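Local structure of gamma-glutamyltranspeptidase (Ggt) (Helicobacter pylori 26695, 5BPK) at residues A[45-50]-A[70-75]; A[158-163]-A[222-227]; A[170-175]-A[209-214]. The protein probably transfers or hydrolyses the gamma-glutamyl group of glutathione and related compounds, as an N-terminal nucleophile (Ntn) hydrolase. All coordinates share one frame; numbering follows the deposited sequence.

Contact 1 of 3, residues A[45-50]-A[70-75]; sequences PLASEI and FALAVV
Ala-47 faces Ala-71 where the two short helical segments run nearly antiparallel, their axes 8.9 Å apart at closest and their directions 160° apart. They belong to helices 45-56 and 61-75, consecutive in the chain and joined by the short connection 57-60, so the pair is an alpha-alpha hairpin. Alanine suits the meeting point: with nothing beyond CB, each residue lets the other backbone come near, and Ala-47 CB rests 3.9 Å from Ala-71 CB. Larger side chains fill in around this small pair. The CD2 branch of Leu-72 reaches back to Ala-47 CB at 3.5 Å, although its CB leaves the backbone neither toward nor away from the partner helix. One turn on from Ala-47, Ile-50 puts its terminal CD1 against Ala-71 CB at 3.6 Å; the same CD1 also packs on Pro-161 of helix 155-168, and Ile-50 touches Leu-165 there too. No hydrogen bond links the segments; the contact is wholly apolar. Toward the start of helix 45-56, Leu-46 and Val-75 meet less closely. Val-75 holds CG1 anti to its carbonyl carbon (chi1 -58°), and this methyl lies 4.1 Å from Leu-46 CD1, the two side chains crossing obliquely.

Contact 2 of 3, residues A[158-163]-A[222-227]; sequences LIDPAI and QIKTLG
Asp-160 and Lys-224 form the polar part of this contact, a salt bridge at its partly exposed edge. Lys-224 NZ donates to Asp-160 OD1 at 2.6 Å, and OD1 accepts with its syn lone pair, on the side of OD2. That second oxygen, Asp-160 OD2, stays 3.6 Å from Lys-224 NZ, so the grip is one-sided rather than forked. Each charge probably stabilises the ionised form of the other.

Lysine is well chosen here because its long stem does apolar work before the charge is reached. CG stands anti to the backbone N (chi1 174°), and the chain beyond is extended, which carries the ammonium group across to the neighbouring helix. The segments lie on helices 155-168 and 214-226, an antiparallel pair in the helical part of this Ntn-hydrolase chain; their local axes are 161° apart in direction and approach to 10.1 Å. Helix 155-168 is kinked here: neither the N of Pro-161, which has no hydrogen, nor that of Ala-162 bonds to the preceding turn.

The apolar contacts are made by three isoleucines and the lysine stem. Ile-159 spreads its two branches: CG2 touches Lys-224 CB at 3.7 Å, while CD1 meets Ile-223 CG2 at 3.9 Å. The branching at CB thus lets one residue serve two neighbours on the opposing helix. Ile-163, one turn further along, crosses the lysine chain at about a right angle and sets its CD1 3.7 Å from Lys-224 CD.

Contact 3 of 3, residues A[170-175]-A[209-214]; sequences YAISQR and DLFVQK
Tyr-170 and Phe-211 are joined first through their backbones, as the hydrogen-bonded pair of a small two-stranded antiparallel sheet. Phe-211 N donates to Tyr-170 O at 2.9 Å; the return bond, from Tyr-170 N to Phe-211 O, is longer at 3.3 Å and more bent (152° at the hydrogen), its donor lying above the carbonyl plane. Beyond the strand, Ile-172 N adds a bond to Asp-209 O, again 2.9 Å long.

Both aromatic side chains lie on the same face of this sheet, side by side and pointing the same way. Tyr-170 CG stands between its backbone N and carbonyl carbon (chi1 61°), and the ring beyond it forms an offset edge-to-face pair: the edge of Phe-211 is turned toward the face of Tyr-170, with centroids 5.9 Å apart and planes at 77°. Phe-211 CD2 is the rim atom nearest the tyrosine, 3.8 Å from Tyr-170 CZ. Ile-172 completes this apolar patch, its CD1 lying 3.5 Å from Phe-211 CB. Gln-213 NE2 sits at the edge of the tyrosine ring, 3.9 Å from Tyr-170 CE1. Leu-210 is on the other face, where its CD1 bends back to within 3.6 Å of Tyr-170 N.

In the second shell, Val-74 O holds Tyr-170 OH and Gln-213 NE2 by hydrogen bonds. Asp-209 OD2 takes a bond from Gln-206 N and a salt bridge from Lys-199.

The sheet links four helices: helix 155-168 runs into strand 170-171, Ser-173 then N-caps helix 174-187, strand 210-211 leads through Gln-213, at the N-cap position, into helix 214-226, and the end of helix 61-75 meets the Tyr-170 hydroxyl.

In the fold
Contacts 1 and 2 are both buried antiparallel helix pairs, but contact 1 is purely apolar and close, whereas contact 2 has wider-spaced axes and a salt bridge at its edge. Contact 3 is partly buried and rests mainly on backbone hydrogen bonds and aromatic rings. Helix 61-75 touches both neighbours: Ala-162 of contact 2 packs against Phe-70 and Ala-71, and the last turn of the helix meets polar side chains of contact 3 at a backbone carbonyl. Contacts 2 and 3 do not touch, yet they share connected elements, since helix 155-168 precedes strand 170-171 and strand 210-211 precedes helix 214-226. Along the chain contact 3 is nested within the loop closed by contact 2.

Contact 1 of 3, residues A[45-50]-A[70-75]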
# COMPACT_ATOMS: atom_id res chain seq x y z
N PRO A 45 -0.21 2.72 17.32
CA PRO A 45 -0.96 3.61 18.19
C PRO A 45 -0.31 4.97 18.45
O PRO A 45 -1.01 5.93 18.62
CB PRO A 45 -1.10 2.81 19.49
CG PRO A 45 -0.96 1.40 19.10
CD PRO A 45 0.03 1.41 17.95
N LEU A 46 1.02 5.05 18.49
CA LEU A 46 1.67 6.35 18.68
C LEU A 46 1.43 7.28 17.49
O LEU A 46 1.19 8.48 17.67
CB LEU A 46 3.18 6.23 18.94
CG LEU A 46 3.57 5.55 20.26
CD1 LEU A 46 5.07 5.28 20.30
CD2 LEU A 46 3.14 6.38 21.47
N ALA A 47 1.45 6.73 16.28
CA ALA A 47 1.18 7.52 15.09
C ALA A 47 -0.29 7.92 15.00
O ALA A 47 -0.61 9.05 14.63
CB ALA A 47 1.64 6.79 13.83
N SER A 48 -1.19 6.99 15.34
CA SER A 48 -2.61 7.29 15.33
C SER A 48 -2.93 8.42 16.30
O SER A 48 -3.69 9.33 15.97
CB SER A 48 -3.43 6.05 15.67
OG SER A 48 -3.16 5.00 14.75
N GLU A 49 -2.34 8.34 17.49
CA GLU A 49 -2.52 9.35 18.53
C GLU A 49 -2.06 10.72 18.04
O GLU A 49 -2.71 11.73 18.31
CB GLU A 49 -1.76 8.93 19.80
CG GLU A 49 -1.87 9.90 20.96
CD GLU A 49 -1.21 9.37 22.23
OE1 GLU A 49 -0.04 8.91 22.17
OE2 GLU A 49 -1.88 9.43 23.28
N ILE A 50 -0.94 10.75 17.33
CA ILE A 50 -0.40 12.00 16.77
C ILE A 50 -1.39 12.57 15.74
O ILE A 50 -1.73 13.76 15.79
CB ILE A 50 1.01 11.78 16.17
CG1 ILE A 50 2.06 11.69 17.28
CG2 ILE A 50 1.38 12.90 15.21
CD1 ILE A 50 3.39 11.10 16.82
N PHE A 70 5.05 11.11 8.74
CA PHE A 70 6.36 11.26 9.39
C PHE A 70 6.50 10.45 10.69
O PHE A 70 7.57 9.91 10.97
CB PHE A 70 6.69 12.73 9.65
CG PHE A 70 7.02 13.50 8.40
CD1 PHE A 70 8.16 13.20 7.67
CD2 PHE A 70 6.19 14.52 7.94
CE1 PHE A 70 8.48 13.89 6.51
CE2 PHE A 70 6.51 15.23 6.78
CZ PHE A 70 7.66 14.90 6.07
N ALA A 71 5.43 10.37 11.49
CA ALA A 71 5.48 9.58 12.73
C ALA A 71 5.75 8.10 12.45
O ALA A 71 6.60 7.50 13.10
CB ALA A 71 4.19 9.75 13.54
N LEU A 72 5.08 7.53 11.46
CA LEU A 72 5.30 6.12 11.11
C LEU A 72 6.72 5.86 10.59
O LEU A 72 7.25 4.75 10.74
CB LEU A 72 4.28 5.66 10.07
CG LEU A 72 2.83 5.48 10.52
CD1 LEU A 72 1.91 5.24 9.30
CD2 LEU A 72 2.71 4.33 11.53
N ALA A 73 7.33 6.87 9.98
CA ALA A 73 8.73 6.77 9.54
C ALA A 73 9.71 6.52 10.71
O ALA A 73 10.82 6.01 10.51
CB ALA A 73 9.16 8.01 8.74
N VAL A 74 9.27 6.88 11.92
CA VAL A 74 10.07 6.72 13.13
C VAL A 74 9.63 5.46 13.92
O VAL A 74 10.46 4.65 14.29
CB VAL A 74 9.95 7.98 14.01
CG1 VAL A 74 10.71 7.81 15.33
CG2 VAL A 74 10.46 9.18 13.26
N VAL A 75 8.33 5.30 14.14
CA VAL A 75 7.84 4.25 15.05
C VAL A 75 7.51 2.92 14.37
O VAL A 75 7.28 1.93 15.05
CB VAL A 75 6.61 4.72 15.85
CG1 VAL A 75 6.97 5.96 16.68
CG2 VAL A 75 5.39 5.00 14.95

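Contact 2 of 3, residues A[158-163]-A[222-227]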
# COMPACT_ATOMS: atom_id res chain seq x y z
N LEU A 158 3.69 19.66 12.43
CA LEU A 158 3.28 18.31 12.05
C LEU A 158 4.42 17.30 12.15
O LEU A 158 4.18 16.11 12.38
CB LEU A 158 2.67 18.32 10.65
CG LEU A 158 1.42 19.20 10.49
CD1 LEU A 158 1.01 19.23 9.02
CD2 LEU A 158 0.26 18.78 11.39
N ILE A 159 5.65 17.77 11.99
CA ILE A 159 6.83 16.88 12.01
C ILE A 159 7.49 16.81 13.40
O ILE A 159 8.21 15.86 13.70
CB ILE A 159 7.87 17.30 10.93
CG1 ILE A 159 8.80 16.14 10.57
CG2 ILE A 159 8.67 18.56 11.37
CD1 ILE A 159 9.55 16.36 9.27
N ASP A 160 7.23 17.79 14.26
CA ASP A 160 7.83 17.79 15.59
C ASP A 160 7.57 16.50 16.38
O ASP A 160 8.50 16.01 17.03
CB ASP A 160 7.37 19.01 16.42
CG ASP A 160 8.26 20.24 16.21
OD1 ASP A 160 9.34 20.13 15.58
OD2 ASP A 160 7.87 21.31 16.69
N PRO A 161 6.34 15.94 16.33
CA PRO A 161 6.15 14.70 17.11
C PRO A 161 7.05 13.56 16.67
O PRO A 161 7.58 12.82 17.51
CB PRO A 161 4.67 14.37 16.87
CG PRO A 161 4.04 15.70 16.66
CD PRO A 161 5.05 16.49 15.87
N ALA A 162 7.23 13.42 15.37
CA ALA A 162 8.13 12.43 14.82
C ALA A 162 9.57 12.69 15.28
O ALA A 162 10.26 11.76 15.68
CB ALA A 162 8.05 12.42 13.28
N ILE A 163 10.00 13.95 15.24
CA ILE A 163 11.35 14.31 15.68
C ILE A 163 11.55 13.95 17.16
O ILE A 163 12.59 13.38 17.53
CB ILE A 163 11.64 15.81 15.45
CG1 ILE A 163 11.71 16.13 13.95
CG2 ILE A 163 12.96 16.19 16.12
CD1 ILE A 163 11.71 17.62 13.62
N GLN A 222 16.29 18.61 9.21
CA GLN A 222 16.59 19.26 7.93
C GLN A 222 15.30 19.51 7.14
O GLN A 222 15.12 20.58 6.54
CB GLN A 222 17.56 18.42 7.08
CG GLN A 222 18.99 18.49 7.54
CD GLN A 222 19.53 19.92 7.52
OE1 GLN A 222 19.66 20.55 8.57
NE2 GLN A 222 19.80 20.44 6.33
N ILE A 223 14.40 18.53 7.18
CA ILE A 223 13.12 18.65 6.51
C ILE A 223 12.27 19.72 7.19
O ILE A 223 11.67 20.55 6.51
CB ILE A 223 12.40 17.28 6.44
CG1 ILE A 223 13.24 16.29 5.61
CG2 ILE A 223 10.99 17.43 5.86
CD1 ILE A 223 12.86 14.81 5.81
N LYS A 224 12.25 19.71 8.52
CA LYS A 224 11.53 20.73 9.30
C LYS A 224 11.98 22.13 8.90
O LYS A 224 11.14 23.01 8.71
CB LYS A 224 11.76 20.51 10.80
CG LYS A 224 11.17 21.61 11.70
CD LYS A 224 11.41 21.27 13.16
CE LYS A 224 11.08 22.42 14.08
NZ LYS A 224 11.15 21.99 15.50
N THR A 225 13.29 22.32 8.78
CA THR A 225 13.86 23.65 8.57
C THR A 225 13.80 24.14 7.11
O THR A 225 13.57 25.33 6.87
CB THR A 225 15.33 23.70 9.07
OG1 THR A 225 15.35 23.46 10.48
CG2 THR A 225 15.98 25.05 8.79
N LEU A 226 14.00 23.21 6.17
CA LEU A 226 14.13 23.54 4.74
C LEU A 226 13.01 22.98 3.86
O LEU A 226 12.99 23.24 2.65
CB LEU A 226 15.46 23.00 4.22
CG LEU A 226 16.71 23.49 4.95
CD1 LEU A 226 17.91 22.73 4.46
CD2 LEU A 226 16.88 25.00 4.75
N GLY A 227 12.11 22.19 4.44
CA GLY A 227 11.10 21.49 3.65
C GLY A 227 11.71 20.32 2.92
O GLY A 227 12.76 19.79 3.33

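Contact 3 of 3, residues A[170-175]-A[209-214]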
# COMPACT_ATOMS: atom_id res chain seq x y z
N TYR A 170 11.52 5.26 21.69
CA TYR A 170 10.31 4.54 22.09
C TYR A 170 10.67 3.08 22.33
O TYR A 170 11.70 2.59 21.84
CB TYR A 170 9.21 4.66 21.02
CG TYR A 170 9.60 4.07 19.68
CD1 TYR A 170 10.26 4.84 18.72
CD2 TYR A 170 9.30 2.75 19.37
CE1 TYR A 170 10.63 4.29 17.49
CE2 TYR A 170 9.66 2.19 18.14
CZ TYR A 170 10.32 2.97 17.21
OH TYR A 170 10.68 2.43 15.99
N ALA A 171 9.84 2.40 23.11
CA ALA A 171 10.10 1.02 23.49
C ALA A 171 9.75 0.07 22.34
O ALA A 171 8.68 0.17 21.75
CB ALA A 171 9.31 0.65 24.74
N ILE A 172 10.65 -0.86 22.05
CA ILE A 172 10.43 -1.86 21.02
C ILE A 172 9.31 -2.80 21.48
O ILE A 172 9.33 -3.30 22.60
CB ILE A 172 11.73 -2.68 20.73
CG1 ILE A 172 12.82 -1.80 20.10
CG2 ILE A 172 11.43 -3.87 19.82
CD1 ILE A 172 12.47 -1.25 18.73
N SER A 173 8.32 -3.03 20.62
CA SER A 173 7.21 -3.91 20.93
C SER A 173 7.62 -5.36 20.70
O SER A 173 8.68 -5.63 20.12
CB SER A 173 5.99 -3.57 20.07
OG SER A 173 6.21 -3.88 18.70
N GLN A 174 6.80 -6.30 21.18
CA GLN A 174 7.02 -7.72 20.92
C GLN A 174 7.10 -7.98 19.42
O GLN A 174 8.01 -8.67 18.95
CB GLN A 174 5.90 -8.59 21.51
CG GLN A 174 6.12 -10.09 21.27
CD GLN A 174 4.94 -10.95 21.71
OE1 GLN A 174 4.20 -10.59 22.62
NE2 GLN A 174 4.78 -12.09 21.05
N ARG A 175 6.16 -7.43 18.66
CA ARG A 175 6.10 -7.67 17.22
C ARG A 175 7.33 -7.07 16.53
O ARG A 175 7.88 -7.70 15.63
CB ARG A 175 4.80 -7.11 16.60
CG ARG A 175 4.66 -7.35 15.09
CD ARG A 175 4.81 -8.82 14.70
NE ARG A 175 4.72 -9.01 13.26
CZ ARG A 175 5.28 -10.02 12.58
NH1 ARG A 175 5.98 -10.97 13.21
NH2 ARG A 175 5.14 -10.08 11.26
N ASP A 209 13.30 -2.62 24.89
CA ASP A 209 14.47 -1.75 24.75
C ASP A 209 14.06 -0.41 24.17
O ASP A 209 13.19 -0.36 23.31
CB ASP A 209 15.53 -2.34 23.80
CG ASP A 209 16.32 -3.47 24.42
OD1 ASP A 209 16.30 -3.66 25.66
OD2 ASP A 209 17.01 -4.18 23.65
N LEU A 210 14.71 0.66 24.63
CA LEU A 210 14.53 2.00 24.07
C LEU A 210 15.28 2.09 22.74
O LEU A 210 16.50 1.88 22.68
CB LEU A 210 15.04 3.06 25.05
CG LEU A 210 14.67 4.50 24.70
CD1 LEU A 210 13.17 4.72 24.86
CD2 LEU A 210 15.45 5.49 25.54
N PHE A 211 14.54 2.40 21.68
CA PHE A 211 15.08 2.53 20.33
C PHE A 211 15.15 4.02 19.98
O PHE A 211 14.12 4.66 19.79
CB PHE A 211 14.17 1.79 19.35
CG PHE A 211 14.72 1.70 17.96
CD1 PHE A 211 15.93 1.06 17.74
CD2 PHE A 211 14.06 2.25 16.89
CE1 PHE A 211 16.46 0.99 16.47
CE2 PHE A 211 14.58 2.16 15.61
CZ PHE A 211 15.79 1.53 15.40
N VAL A 212 16.37 4.54 19.92
CA VAL A 212 16.65 5.95 19.67
C VAL A 212 17.27 6.07 18.28
O VAL A 212 18.10 5.24 17.90
CB VAL A 212 17.62 6.52 20.73
CG1 VAL A 212 17.95 7.96 20.43
CG2 VAL A 212 17.00 6.37 22.12
N GLN A 213 16.85 7.09 17.53
CA GLN A 213 17.28 7.27 16.14
C GLN A 213 17.81 8.67 15.90
O GLN A 213 17.15 9.52 15.29
CB GLN A 213 16.12 6.95 15.20
CG GLN A 213 15.72 5.49 15.27
CD GLN A 213 14.55 5.16 14.36
OE1 GLN A 213 14.73 4.71 13.23
NE2 GLN A 213 13.34 5.39 14.86
N LYS A 214 19.03 8.91 16.38
CA LYS A 214 19.62 10.23 16.38
C LYS A 214 19.86 10.79 14.98
O LYS A 214 19.58 11.97 14.73
CB LYS A 214 20.93 10.17 17.17
CG LYS A 214 21.53 11.52 17.49
CD LYS A 214 22.76 11.33 18.35
CE LYS A 214 23.64 12.54 18.35
NZ LYS A 214 24.69 12.43 19.39